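Local coordinates for protein virC2 (PDB 2RH3), which enhances T-DNA transfer and virulence in Agrobacterium tumefaciens, probably by binding DNA through the C-terminal ribbon-helix-helix part that makes up this chain, at residues R8-A11 with I17-N20; P12-I17 with S57-H62; N20-L23 with K29-Q32; R36-D41 with A110-R115; G40-M45 with G49-A54. One frame throughout, in Å; residues are numbered along the deposited sequence. Where two conformers were deposited one is given.

Contact 1. Residues R8-A11 with I17-N20; sequences RPPA and IYDN
Tyr18 leaves its helix with CG trans to the backbone N (chi1 176°), and a chi2 of 77° turns the broad side of the ring onto Pro10. The proline lays its CD over the middle of the ring, 3.9 Å from the Tyr18 centroid and only 8° off the ring normal, a CH-pi contact with near-ideal aim. Beside it Pro10 CG leans toward the root of the ring, 3.7 Å from Tyr18 CD2. Pro9 meets the far end obliquely: its CB lies 3.2 Å from Tyr18 OH and 3.6 Å from Tyr18 CZ. In this ribbon-helix-helix fold the two prolines belong to the loop that leads from strand 2-7 to helix 16-21, and the tyrosine fastens that loop back onto the helix it feeds. Pro27, Ser30 and Ile34 of helix 27-47 also touch the Tyr18 side chain, while Phe113 and Tyr58 pack against Pro10. At the more polar margin a water lies between the segments, within bonding distance of both Ala11 O (2.8 Å) and Asp19 OD1 (2.7 Å). The second carboxylate oxygen, Asp19 OD2, is hydrogen-bonded to the backbone N of Glu13, just before the helix.

Contact 2. Residues P12-I17 with S57-H62; sequences PEVSKI and SYPIPH
Val14 and Pro59 bring two irregular backbones to a CA separation of 7.0 Å with no hydrogen bond between segments 12-17 and 57-62, which meet through side chains. The valine carries the contact. Its chi1 of 169° sets CG1 trans to the backbone N and CG2 beside that N, and the two methyls divide the work. CG2 crosses obliquely onto the proline, almost equidistant from three ring carbons: Val14 CG2 is 3.8 Å from Pro59 CB and 3.9 Å from both Pro59 CG and Pro59 CD. The same methyl lies 3.7 Å from Pro59 O, a carbonyl that accepts a hydrogen bond from the backbone of Ala11. CG1 makes the looser touch, with Val14 CG1 4.3 Å from Tyr58 CB. Tyr58 otherwise lays its ring against helix 97-118, packing edge-to-face with Phe113, and its OH is hydrogen-bonded to Arg8 O. Just after the valine, Ser15 takes the N-cap position of helix 16-21: its OG is hydrogen-bonded to Tyr18 N and also to Glu116 OE1. Glu116 OE2 meets Ile17 N, so the carboxylate would probably interact favourably with the positive end of the helix dipole. The contact is thus a small apolar patch at the surface. It joins the turn at the start of helix 16-21 to the long loop between helix 27-47 and strand 71-76; helix 97-118 backs both through Phe113, and holds the helix start through Glu116.

Contact 3. Residues N20-L23 with K29-Q32; sequences NLIL and KSLQ
Ser30 pushes its short side chain into the angle between Leu21 and Ile22, and everything tight in this contact gathers round that one residue. Ser30 OG comes within 3.4 Å of Leu21 CB, and Ser30 CB lies 3.6 Å from the same methylene. From the next residue Ile22 CG2 reaches Ser30 OG at 3.6 Å and Ser30 CB at 3.8 Å. The isoleucine can do this because its CG1 stands between backbone N and carbonyl carbon (chi1 63°), which leaves CG2 trans to the carbonyl carbon while the longer branch leads away. Farther along, Leu21 CD1 lies 3.9 Å from Ser30 O. No hydrogen bond joins the segments: the hydroxyl, set by a chi1 of -63°, donates back to Ser26 O, in the turn just before its helix. That bond satisfies the polar atom and lets the buried serine pack against hydrocarbon. The small residue also permits the close backbone approach, Leu21 CA to Ser30 CA being 5.6 Å. The other side is loose. Asn20, Leu23 and Lys29 are exposed and make no contact across the segments, although the turn keeps its own backbone bond, from Leu23 N to Asn20 O at 3.1 Å. The contact lies where helix 16-21 gives way to helix 27-47, the helix-to-helix turn of the fold. Leu21 continues onto Met33 and Ile34 of the longer helix, whereas Leu31 leaves on the side away from this turn and touches Pro10 and, on strand 71-76, Val71.

Contact 4. Residues R36-D41 with A110-R115; sequences RRALGD and ACFFAR
Phe112 presents the edge of its ring to Arg37 and Asp41: Phe112 CE1 meets Arg37 CG at 3.9 Å, and Phe112 CD1 lies 4.3 Å from Asp41 OD2, both partners near the ring plane. Ala38 approaches obliquely, its CB 3.9 Å from Phe112 CB, at the point where the backbones come nearest. Arg37, bent at chi2 (67°), touches the ring with its aliphatic stem, and its guanidinium stands nearly perpendicular to the phenylalanine (87°). Arg37 NE and Asp41 OD1 form a long, weak ion pair at 3.4 Å; the oxygen lies well out of the guanidinium plane, so charge alone links them. The Arg115 guanidinium uses its edge, with an in-plane water 3.3 Å from Arg115 NE. This water also makes a weak bond to Asp41 OD2 at 3.4 Å, connecting groups of opposite charge that do not touch. An apolar base at Ala38 thus gives way to charged, hydrated groups. Helix segments 36-41 and 110-115 cross almost at right angles (96°), their axes 9.4 Å apart, as the long helices 27-47 and 97-118 of the fold pack together; Phe112 also reaches Ile34 and, on helix 16-21, Ile17.

Contact 5. Residues G40-M45 with G49-A54; sequences GDFENM and GSFRAA
A backbone hydrogen bond spans the contact, from Phe51 N to Met45 O, 3.3 Å long with an angle of 149° at the hydrogen. The donor sits well above the carbonyl plane of Met45, so the bond is far from lone-pair geometry. The same oxygen lies near the plane of the Phe51 ring, at its edge, 3.4 Å from Phe51 CD2. Apolar packing supplies most of the rest. Met45 runs beside the 3-10 turn of 50-53, with Met45 CB 3.9 Å from Phe51 CB. A bend at chi3 (59°) brings its terminal methyl over to Ala54, where Met45 CE and Ala54 CB are 3.8 Å apart. Phe42 directs the far end of its ring toward the root of Phe51, Phe42 CZ being 3.7 Å from Phe51 CB. The two rings form an oblique aromatic pair, centroids 6.0 Å apart and planes at 78°; Phe51 extends on to His88, and Phe42 to Leu104, Ala107 and Ala108 of helix 97-118. One polar side chain takes part: Ser50 OG lies 3.5 Å from Met45 CB while hydrogen-bonded to Asp48 OD1. Gly49, with a positive phi, takes the chain round the bend after helix 27-47. The chemistry implies that largely apolar packing, with the two phenylalanines buried and Met45 and Ala54 partly exposed, probably does most of the holding, while the backbone bond to Met45 O, tilted and fairly long, adds a polar tie between the helix end and the 3-10 turn.

How the contacts relate
From the N terminus, contact 1 closes the short loop between strand 2-7 and helix 16-21, and contact 3 closes the next turn, into helix 27-47. Contact 2 spans much farther, tying the start of helix 16-21 to the loop before strand 71-76; contacts 3 and 5 both fall within its span. Contact 5 folds the chain back just after helix 27-47. Contact 4 begins inside the span of contact 2 and ends beyond it, so the two cross; it joins helices 27-47 and 97-118. Contacts 4 and 5 share Gly40 and Asp41 and adjoin through Met45, which also lies beside Arg115. Contacts 1 and 5 lie on opposite sides of the chain's centre.

Contact 1. Residues R8-A11 with I17-N20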
# COMPACT_ATOMS: atom_id res chain seq x y z
N ARG A 8 -5.34 -4.20 -3.00
CA ARG A 8 -6.10 -5.41 -2.69
C ARG A 8 -5.75 -5.91 -1.29
O ARG A 8 -4.60 -5.86 -0.89
CB ARG A 8 -5.74 -6.53 -3.66
CG ARG A 8 -6.19 -6.34 -5.08
CD ARG A 8 -5.86 -7.58 -5.88
NE ARG A 8 -6.39 -7.50 -7.24
CZ ARG A 8 -7.62 -7.86 -7.59
NH1 ARG A 8 -8.48 -8.31 -6.69
NH2 ARG A 8 -7.99 -7.74 -8.85
N PRO A 9 -6.73 -6.43 -0.54
CA PRO A 9 -6.36 -7.03 0.73
C PRO A 9 -5.37 -8.19 0.58
O PRO A 9 -5.40 -8.91 -0.44
CB PRO A 9 -7.70 -7.53 1.28
CG PRO A 9 -8.73 -6.64 0.62
CD PRO A 9 -8.19 -6.46 -0.77
N PRO A 10 -4.48 -8.37 1.57
CA PRO A 10 -3.51 -9.45 1.52
C PRO A 10 -4.16 -10.81 1.76
O PRO A 10 -5.28 -10.89 2.31
CB PRO A 10 -2.56 -9.11 2.68
CG PRO A 10 -3.42 -8.39 3.66
CD PRO A 10 -4.36 -7.58 2.82
N ALA A 11 -3.46 -11.87 1.37
CA ALA A 11 -3.83 -13.24 1.71
C ALA A 11 -3.76 -13.46 3.22
O ALA A 11 -3.00 -12.79 3.92
CB ALA A 11 -2.91 -14.21 1.00
N ILE A 17 -1.90 -8.07 11.68
CA ILE A 17 -2.73 -6.89 11.93
C ILE A 17 -4.01 -6.92 11.10
O ILE A 17 -5.12 -6.72 11.63
CB ILE A 17 -1.94 -5.57 11.72
CG1 ILE A 17 -0.97 -5.38 12.89
CG2 ILE A 17 -2.90 -4.37 11.66
CD1 ILE A 17 0.06 -4.26 12.68
N TYR A 18 -3.88 -7.20 9.81
CA TYR A 18 -5.04 -7.21 8.93
C TYR A 18 -5.99 -8.35 9.34
O TYR A 18 -7.22 -8.14 9.47
CB TYR A 18 -4.61 -7.40 7.46
CG TYR A 18 -5.79 -7.52 6.54
CD1 TYR A 18 -6.52 -6.39 6.17
CD2 TYR A 18 -6.20 -8.77 6.06
CE1 TYR A 18 -7.63 -6.49 5.34
CE2 TYR A 18 -7.30 -8.88 5.22
CZ TYR A 18 -8.01 -7.74 4.88
OH TYR A 18 -9.13 -7.85 4.09
N ASP A 19 -5.43 -9.53 9.55
CA ASP A 19 -6.25 -10.69 9.94
C ASP A 19 -7.04 -10.44 11.23
O ASP A 19 -8.16 -10.92 11.36
CB ASP A 19 -5.38 -11.94 10.10
CG ASP A 19 -4.77 -12.43 8.78
OD1 ASP A 19 -5.10 -11.93 7.68
OD2 ASP A 19 -3.93 -13.36 8.86
N ASN A 20 -6.48 -9.71 12.18
CA ASN A 20 -7.20 -9.36 13.39
C ASN A 20 -8.25 -8.27 13.15
O ASN A 20 -9.34 -8.30 13.75
CB ASN A 20 -6.22 -8.93 14.47
CG ASN A 20 -6.89 -8.70 15.80
OD1 ASN A 20 -7.53 -9.60 16.36
ND2 ASN A 20 -6.78 -7.48 16.31
O HOH W 1 -3.08 -11.08 6.08

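Contact 2. Residues P12-I17 with S57-H62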
# COMPACT_ATOMS: atom_id res chain seq x y z
N PRO A 12 -4.53 -14.44 3.75
CA PRO A 12 -4.37 -14.75 5.16
C PRO A 12 -2.94 -15.07 5.54
O PRO A 12 -2.18 -15.64 4.73
CB PRO A 12 -5.27 -15.97 5.35
CG PRO A 12 -6.32 -15.81 4.34
CD PRO A 12 -5.59 -15.26 3.13
N GLU A 13 -2.58 -14.69 6.76
CA GLU A 13 -1.25 -14.90 7.36
C GLU A 13 -0.14 -13.98 6.82
O GLU A 13 0.99 -14.02 7.32
CB GLU A 13 -0.82 -16.38 7.33
CG GLU A 13 -1.86 -17.37 7.87
CD GLU A 13 -1.85 -17.51 9.39
OE1 GLU A 13 -1.38 -16.60 10.10
OE2 GLU A 13 -2.33 -18.56 9.88
N VAL A 14 -0.45 -13.15 5.82
CA VAL A 14 0.50 -12.13 5.35
C VAL A 14 0.68 -11.06 6.42
O VAL A 14 1.79 -10.57 6.66
CB VAL A 14 0.05 -11.48 4.01
CG1 VAL A 14 0.89 -10.23 3.63
CG2 VAL A 14 0.09 -12.52 2.88
N SER A 15 -0.43 -10.72 7.07
CA SER A 15 -0.50 -9.64 8.05
C SER A 15 -1.34 -10.04 9.25
O SER A 15 -2.57 -10.19 9.14
CB SER A 15 -1.12 -8.40 7.40
OG SER A 15 -1.30 -7.39 8.38
N LYS A 16 -0.70 -10.20 10.41
CA LYS A 16 -1.46 -10.47 11.63
C LYS A 16 -2.37 -9.29 11.96
O LYS A 16 -3.49 -9.48 12.44
CB LYS A 16 -0.54 -10.77 12.81
CG LYS A 16 0.19 -12.10 12.69
CD LYS A 16 1.14 -12.28 13.87
CE LYS A 16 2.10 -13.44 13.67
NZ LYS A 16 3.04 -13.55 14.82
N ILE A 17 -1.90 -8.07 11.68
CA ILE A 17 -2.73 -6.89 11.93
C ILE A 17 -4.01 -6.92 11.10
O ILE A 17 -5.12 -6.72 11.63
CB ILE A 17 -1.94 -5.57 11.72
CG1 ILE A 17 -0.97 -5.38 12.89
CG2 ILE A 17 -2.90 -4.37 11.66
CD1 ILE A 17 0.06 -4.26 12.68
N SER A 57 5.35 -5.53 -3.63
CA SER A 57 4.04 -6.17 -3.52
C SER A 57 4.02 -7.27 -2.46
O SER A 57 5.02 -7.53 -1.79
CB SER A 57 3.62 -6.76 -4.88
OG SER A 57 4.61 -7.66 -5.35
N TYR A 58 2.86 -7.91 -2.33
CA TYR A 58 2.62 -8.91 -1.29
C TYR A 58 1.62 -9.95 -1.81
O TYR A 58 0.89 -9.68 -2.78
CB TYR A 58 2.05 -8.25 -0.02
CG TYR A 58 0.90 -7.31 -0.29
CD1 TYR A 58 -0.43 -7.79 -0.32
CD2 TYR A 58 1.13 -5.96 -0.55
CE1 TYR A 58 -1.48 -6.94 -0.59
CE2 TYR A 58 0.08 -5.10 -0.85
CZ TYR A 58 -1.23 -5.59 -0.83
OH TYR A 58 -2.28 -4.74 -1.10
N PRO A 59 1.59 -11.14 -1.18
CA PRO A 59 0.65 -12.18 -1.63
C PRO A 59 -0.81 -11.77 -1.43
O PRO A 59 -1.17 -11.21 -0.39
CB PRO A 59 0.98 -13.36 -0.71
CG PRO A 59 2.37 -13.11 -0.24
CD PRO A 59 2.41 -11.62 -0.06
N ILE A 60 -1.64 -12.06 -2.44
CA ILE A 60 -3.09 -11.86 -2.36
C ILE A 60 -3.83 -13.22 -2.38
O ILE A 60 -3.25 -14.22 -2.81
CB ILE A 60 -3.57 -10.92 -3.50
CG1 ILE A 60 -3.20 -11.51 -4.87
CG2 ILE A 60 -2.97 -9.51 -3.30
CD1 ILE A 60 -4.17 -11.16 -5.96
N PRO A 61 -5.09 -13.26 -1.89
CA PRO A 61 -5.75 -14.58 -1.79
C PRO A 61 -6.10 -15.18 -3.15
O PRO A 61 -6.36 -14.43 -4.10
CB PRO A 61 -7.05 -14.28 -1.02
CG PRO A 61 -6.95 -12.88 -0.53
CD PRO A 61 -5.94 -12.16 -1.38
N HIS A 62 -6.09 -16.51 -3.22
CA HIS A 62 -6.54 -17.28 -4.38
C HIS A 62 -7.38 -18.46 -3.90
O HIS A 62 -7.15 -19.62 -4.28
CB HIS A 62 -5.35 -17.79 -5.21
CG HIS A 62 -4.48 -16.70 -5.76
ND1 HIS A 62 -4.81 -15.99 -6.88
CD2 HIS A 62 -3.30 -16.21 -5.32
CE1 HIS A 62 -3.87 -15.10 -7.13
NE2 HIS A 62 -2.94 -15.21 -6.20

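Contact 3. Residues N20-L23 with K29-Q32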
# COMPACT_ATOMS: atom_id res chain seq x y z
N ASN A 20 -6.48 -9.71 12.18
CA ASN A 20 -7.20 -9.36 13.39
C ASN A 20 -8.25 -8.27 13.15
O ASN A 20 -9.34 -8.30 13.75
CB ASN A 20 -6.22 -8.93 14.47
CG ASN A 20 -6.89 -8.70 15.80
OD1 ASN A 20 -7.53 -9.60 16.36
ND2 ASN A 20 -6.78 -7.48 16.31
N LEU A 21 -7.92 -7.28 12.31
CA LEU A 21 -8.88 -6.22 12.03
C LEU A 21 -10.15 -6.77 11.43
O LEU A 21 -11.25 -6.34 11.79
CB LEU A 21 -8.27 -5.12 11.15
CG LEU A 21 -7.28 -4.20 11.89
CD1 LEU A 21 -6.57 -3.26 10.96
CD2 LEU A 21 -7.94 -3.40 13.01
N ILE A 22 -10.01 -7.75 10.52
CA ILE A 22 -11.21 -8.25 9.83
C ILE A 22 -12.11 -9.10 10.73
O ILE A 22 -13.19 -9.50 10.31
CB ILE A 22 -10.91 -8.93 8.50
CG1 ILE A 22 -10.04 -10.19 8.68
CG2 ILE A 22 -10.26 -7.92 7.55
CD1 ILE A 22 -9.95 -11.01 7.37
N LEU A 23 -11.66 -9.39 11.95
CA LEU A 23 -12.58 -9.97 12.94
C LEU A 23 -13.66 -9.00 13.36
O LEU A 23 -14.75 -9.43 13.75
CB LEU A 23 -11.82 -10.45 14.19
CG LEU A 23 -10.84 -11.56 13.90
CD1 LEU A 23 -10.15 -12.01 15.20
CD2 LEU A 23 -11.46 -12.79 13.20
N LYS A 29 -12.63 -1.35 5.26
CA LYS A 29 -12.30 -0.51 6.42
C LYS A 29 -10.94 -0.88 7.00
O LYS A 29 -10.11 -0.01 7.31
CB LYS A 29 -13.37 -0.63 7.51
CG LYS A 29 -12.94 -0.07 8.87
CD LYS A 29 -14.09 0.52 9.64
CE LYS A 29 -13.55 1.50 10.68
NZ LYS A 29 -14.59 1.94 11.63
N SER A 30 -10.72 -2.18 7.15
CA SER A 30 -9.47 -2.68 7.73
C SER A 30 -8.27 -2.24 6.90
O SER A 30 -7.27 -1.76 7.45
CB SER A 30 -9.52 -4.20 7.88
OG SER A 30 -10.57 -4.59 8.77
N LEU A 31 -8.36 -2.40 5.58
CA LEU A 31 -7.24 -2.03 4.71
C LEU A 31 -7.00 -0.52 4.71
O LEU A 31 -5.86 -0.07 4.68
CB LEU A 31 -7.40 -2.58 3.29
CG LEU A 31 -6.08 -2.69 2.51
CD1 LEU A 31 -5.08 -3.61 3.21
CD2 LEU A 31 -6.31 -3.13 1.08
N GLN A 32 -8.09 0.24 4.78
CA GLN A 32 -8.00 1.70 4.80
C GLN A 32 -7.30 2.19 6.07
O GLN A 32 -6.50 3.13 6.01
CB GLN A 32 -9.39 2.32 4.67
CG GLN A 32 -9.86 2.43 3.22
CD GLN A 32 -11.37 2.57 3.09
OE1 GLN A 32 -12.11 2.59 4.08
NE2 GLN A 32 -11.84 2.66 1.85

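Contact 4. Residues R36-D41 with A110-R115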
# COMPACT_ATOMS: atom_id res chain seq x y z
N ARG A 36 -3.60 4.15 5.92
CA ARG A 36 -3.40 5.49 6.50
C ARG A 36 -2.03 5.57 7.19
O ARG A 36 -1.27 6.53 6.98
CB ARG A 36 -4.54 5.80 7.49
CG ARG A 36 -4.46 7.18 8.12
CD ARG A 36 -5.67 7.48 8.99
NE ARG A 36 -6.88 7.69 8.20
CZ ARG A 36 -7.97 6.94 8.28
NH1 ARG A 36 -8.02 5.93 9.14
NH2 ARG A 36 -9.02 7.21 7.52
N ARG A 37 -1.73 4.55 7.99
CA ARG A 37 -0.48 4.47 8.70
C ARG A 37 0.67 4.17 7.73
O ARG A 37 1.72 4.80 7.80
CB ARG A 37 -0.54 3.39 9.79
CG ARG A 37 0.77 3.16 10.53
CD ARG A 37 1.16 4.34 11.37
NE ARG A 37 2.40 4.08 12.10
CZ ARG A 37 2.77 4.71 13.22
NH1 ARG A 37 2.01 5.66 13.75
NH2 ARG A 37 3.92 4.39 13.81
N ALA A 38 0.45 3.19 6.86
CA ALA A 38 1.45 2.78 5.87
C ALA A 38 1.88 3.96 4.96
O ALA A 38 3.06 4.15 4.70
CB ALA A 38 0.95 1.61 5.04
N LEU A 39 0.91 4.77 4.53
CA LEU A 39 1.24 5.90 3.66
C LEU A 39 1.96 7.00 4.42
O LEU A 39 2.80 7.72 3.85
CB LEU A 39 0.00 6.45 2.94
CG LEU A 39 -0.64 5.50 1.92
CD1 LEU A 39 -2.10 5.87 1.69
CD2 LEU A 39 0.14 5.47 0.59
N GLY A 40 1.66 7.13 5.71
CA GLY A 40 2.37 8.06 6.58
C GLY A 40 3.83 7.67 6.73
O GLY A 40 4.72 8.51 6.58
N ASP A 41 4.06 6.39 7.02
CA ASP A 41 5.41 5.83 7.13
C ASP A 41 6.16 6.00 5.80
O ASP A 41 7.34 6.38 5.79
CB ASP A 41 5.37 4.33 7.51
CG ASP A 41 4.75 4.07 8.89
OD1 ASP A 41 4.69 4.99 9.73
OD2 ASP A 41 4.32 2.91 9.13
N ALA A 110 3.11 -3.18 1.19
CA ALA A 110 4.13 -4.21 1.16
C ALA A 110 5.20 -3.92 2.22
O ALA A 110 5.66 -4.84 2.89
CB ALA A 110 4.75 -4.30 -0.23
N CYS A 111 5.56 -2.65 2.36
CA CYS A 111 6.52 -2.17 3.35
C CYS A 111 6.02 -2.35 4.80
O CYS A 111 6.78 -2.78 5.67
CB CYS A 111 6.83 -0.69 3.07
SG CYS A 111 8.18 -0.01 4.03
N PHE A 112 4.75 -2.02 5.03
CA PHE A 112 4.11 -2.16 6.33
C PHE A 112 4.09 -3.65 6.73
O PHE A 112 4.45 -4.02 7.85
CB PHE A 112 2.67 -1.62 6.25
CG PHE A 112 1.94 -1.66 7.55
CD1 PHE A 112 1.88 -0.54 8.37
CD2 PHE A 112 1.29 -2.83 7.95
CE1 PHE A 112 1.20 -0.58 9.60
CE2 PHE A 112 0.62 -2.88 9.17
CZ PHE A 112 0.57 -1.76 9.99
N PHE A 113 3.69 -4.51 5.79
CA PHE A 113 3.60 -5.94 6.05
C PHE A 113 4.98 -6.57 6.29
O PHE A 113 5.11 -7.43 7.15
CB PHE A 113 2.88 -6.69 4.93
CG PHE A 113 1.46 -6.22 4.67
CD1 PHE A 113 0.61 -5.79 5.71
CD2 PHE A 113 0.96 -6.25 3.37
CE1 PHE A 113 -0.70 -5.36 5.44
CE2 PHE A 113 -0.35 -5.85 3.09
CZ PHE A 113 -1.17 -5.40 4.13
N ALA A 114 6.00 -6.13 5.54
CA ALA A 114 7.36 -6.65 5.75
C ALA A 114 7.90 -6.24 7.11
O ALA A 114 8.62 -7.01 7.78
CB ALA A 114 8.30 -6.19 4.62
N ARG A 115 7.54 -5.03 7.54
CA ARG A 115 7.97 -4.50 8.84
C ARG A 115 7.32 -5.33 9.95
O ARG A 115 7.98 -5.70 10.92
CB ARG A 115 7.61 -3.02 8.98
CG ARG A 115 8.26 -2.33 10.20
CD ARG A 115 7.91 -0.83 10.27
NE ARG A 115 8.22 -0.08 9.04
CZ ARG A 115 9.43 0.39 8.70
NH1 ARG A 115 10.48 0.21 9.50
NH2 ARG A 115 9.58 1.05 7.56
O HOH W 2 6.01 1.02 6.92

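Contact 5. Residues G40-M45 with G49-A54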
# COMPACT_ATOMS: atom_id res chain seq x y z
N GLY A 40 1.66 7.13 5.71
CA GLY A 40 2.37 8.06 6.58
C GLY A 40 3.83 7.67 6.73
O GLY A 40 4.72 8.51 6.58
N ASP A 41 4.06 6.39 7.02
CA ASP A 41 5.41 5.83 7.13
C ASP A 41 6.16 6.00 5.80
O ASP A 41 7.34 6.38 5.79
CB ASP A 41 5.37 4.33 7.51
CG ASP A 41 4.75 4.07 8.89
OD1 ASP A 41 4.69 4.99 9.73
OD2 ASP A 41 4.32 2.91 9.13
N PHE A 42 5.46 5.73 4.70
CA PHE A 42 6.06 5.70 3.35
C PHE A 42 6.49 7.08 2.88
O PHE A 42 7.52 7.20 2.21
CB PHE A 42 5.11 5.07 2.34
CG PHE A 42 5.80 4.41 1.17
CD1 PHE A 42 6.62 3.30 1.37
CD2 PHE A 42 5.63 4.89 -0.12
CE1 PHE A 42 7.26 2.67 0.30
CE2 PHE A 42 6.26 4.29 -1.20
CZ PHE A 42 7.08 3.17 -0.99
N GLU A 43 5.71 8.11 3.24
CA GLU A 43 6.02 9.51 2.91
C GLU A 43 7.41 9.89 3.37
O GLU A 43 8.15 10.58 2.65
CB GLU A 43 5.03 10.45 3.60
CG GLU A 43 3.83 10.87 2.80
CD GLU A 43 3.03 11.94 3.50
OE1 GLU A 43 2.58 11.71 4.65
OE2 GLU A 43 2.84 13.03 2.92
N ASN A 44 7.76 9.47 4.58
CA ASN A 44 9.07 9.77 5.16
C ASN A 44 10.20 9.04 4.44
O ASN A 44 11.34 9.50 4.44
CB ASN A 44 9.09 9.48 6.66
CG ASN A 44 8.10 10.34 7.44
OD1 ASN A 44 7.81 11.48 7.06
ND2 ASN A 44 7.59 9.81 8.54
N MET A 45 9.86 7.91 3.80
CA MET A 45 10.80 7.14 2.99
C MET A 45 10.96 7.70 1.57
O MET A 45 11.98 7.49 0.92
CB MET A 45 10.36 5.67 2.90
CG MET A 45 10.38 4.96 4.24
SD MET A 45 9.48 3.41 4.23
CE MET A 45 10.36 2.49 2.97
N GLY A 49 14.61 8.86 -0.31
CA GLY A 49 14.92 7.85 -1.33
C GLY A 49 15.00 6.40 -0.87
O GLY A 49 15.17 5.49 -1.70
N SER A 50 14.87 6.17 0.43
CA SER A 50 14.99 4.81 0.97
C SER A 50 13.88 3.87 0.49
O SER A 50 14.03 2.65 0.51
CB SER A 50 15.07 4.85 2.50
OG SER A 50 13.88 5.38 3.07
N PHE A 51 12.78 4.45 0.02
CA PHE A 51 11.64 3.68 -0.46
C PHE A 51 11.97 2.78 -1.65
O PHE A 51 11.29 1.79 -1.88
CB PHE A 51 10.47 4.61 -0.81
CG PHE A 51 10.63 5.33 -2.13
CD1 PHE A 51 9.94 4.90 -3.26
CD2 PHE A 51 11.46 6.43 -2.23
CE1 PHE A 51 10.07 5.57 -4.47
CE2 PHE A 51 11.60 7.10 -3.44
CZ PHE A 51 10.91 6.67 -4.55
N ARG A 52 13.02 3.12 -2.40
CA ARG A 52 13.42 2.34 -3.57
C ARG A 52 13.99 0.97 -3.19
O ARG A 52 14.10 0.08 -4.04
CB ARG A 52 14.41 3.11 -4.44
CG ARG A 52 13.81 4.38 -5.04
CD ARG A 52 14.81 5.10 -5.93
NE ARG A 52 14.62 6.55 -5.83
CZ ARG A 52 15.22 7.32 -4.93
NH1 ARG A 52 16.08 6.80 -4.06
NH2 ARG A 52 14.97 8.63 -4.91
N ALA A 53 14.33 0.80 -1.91
CA ALA A 53 14.83 -0.48 -1.38
C ALA A 53 13.74 -1.32 -0.71
O ALA A 53 14.00 -2.40 -0.17
CB ALA A 53 15.98 -0.23 -0.42
N ALA A 54 12.51 -0.82 -0.74
CA ALA A 54 11.42 -1.47 -0.07
C ALA A 54 10.67 -2.44 -1.00
O ALA A 54 10.67 -2.25 -2.23
CB ALA A 54 10.49 -0.43 0.52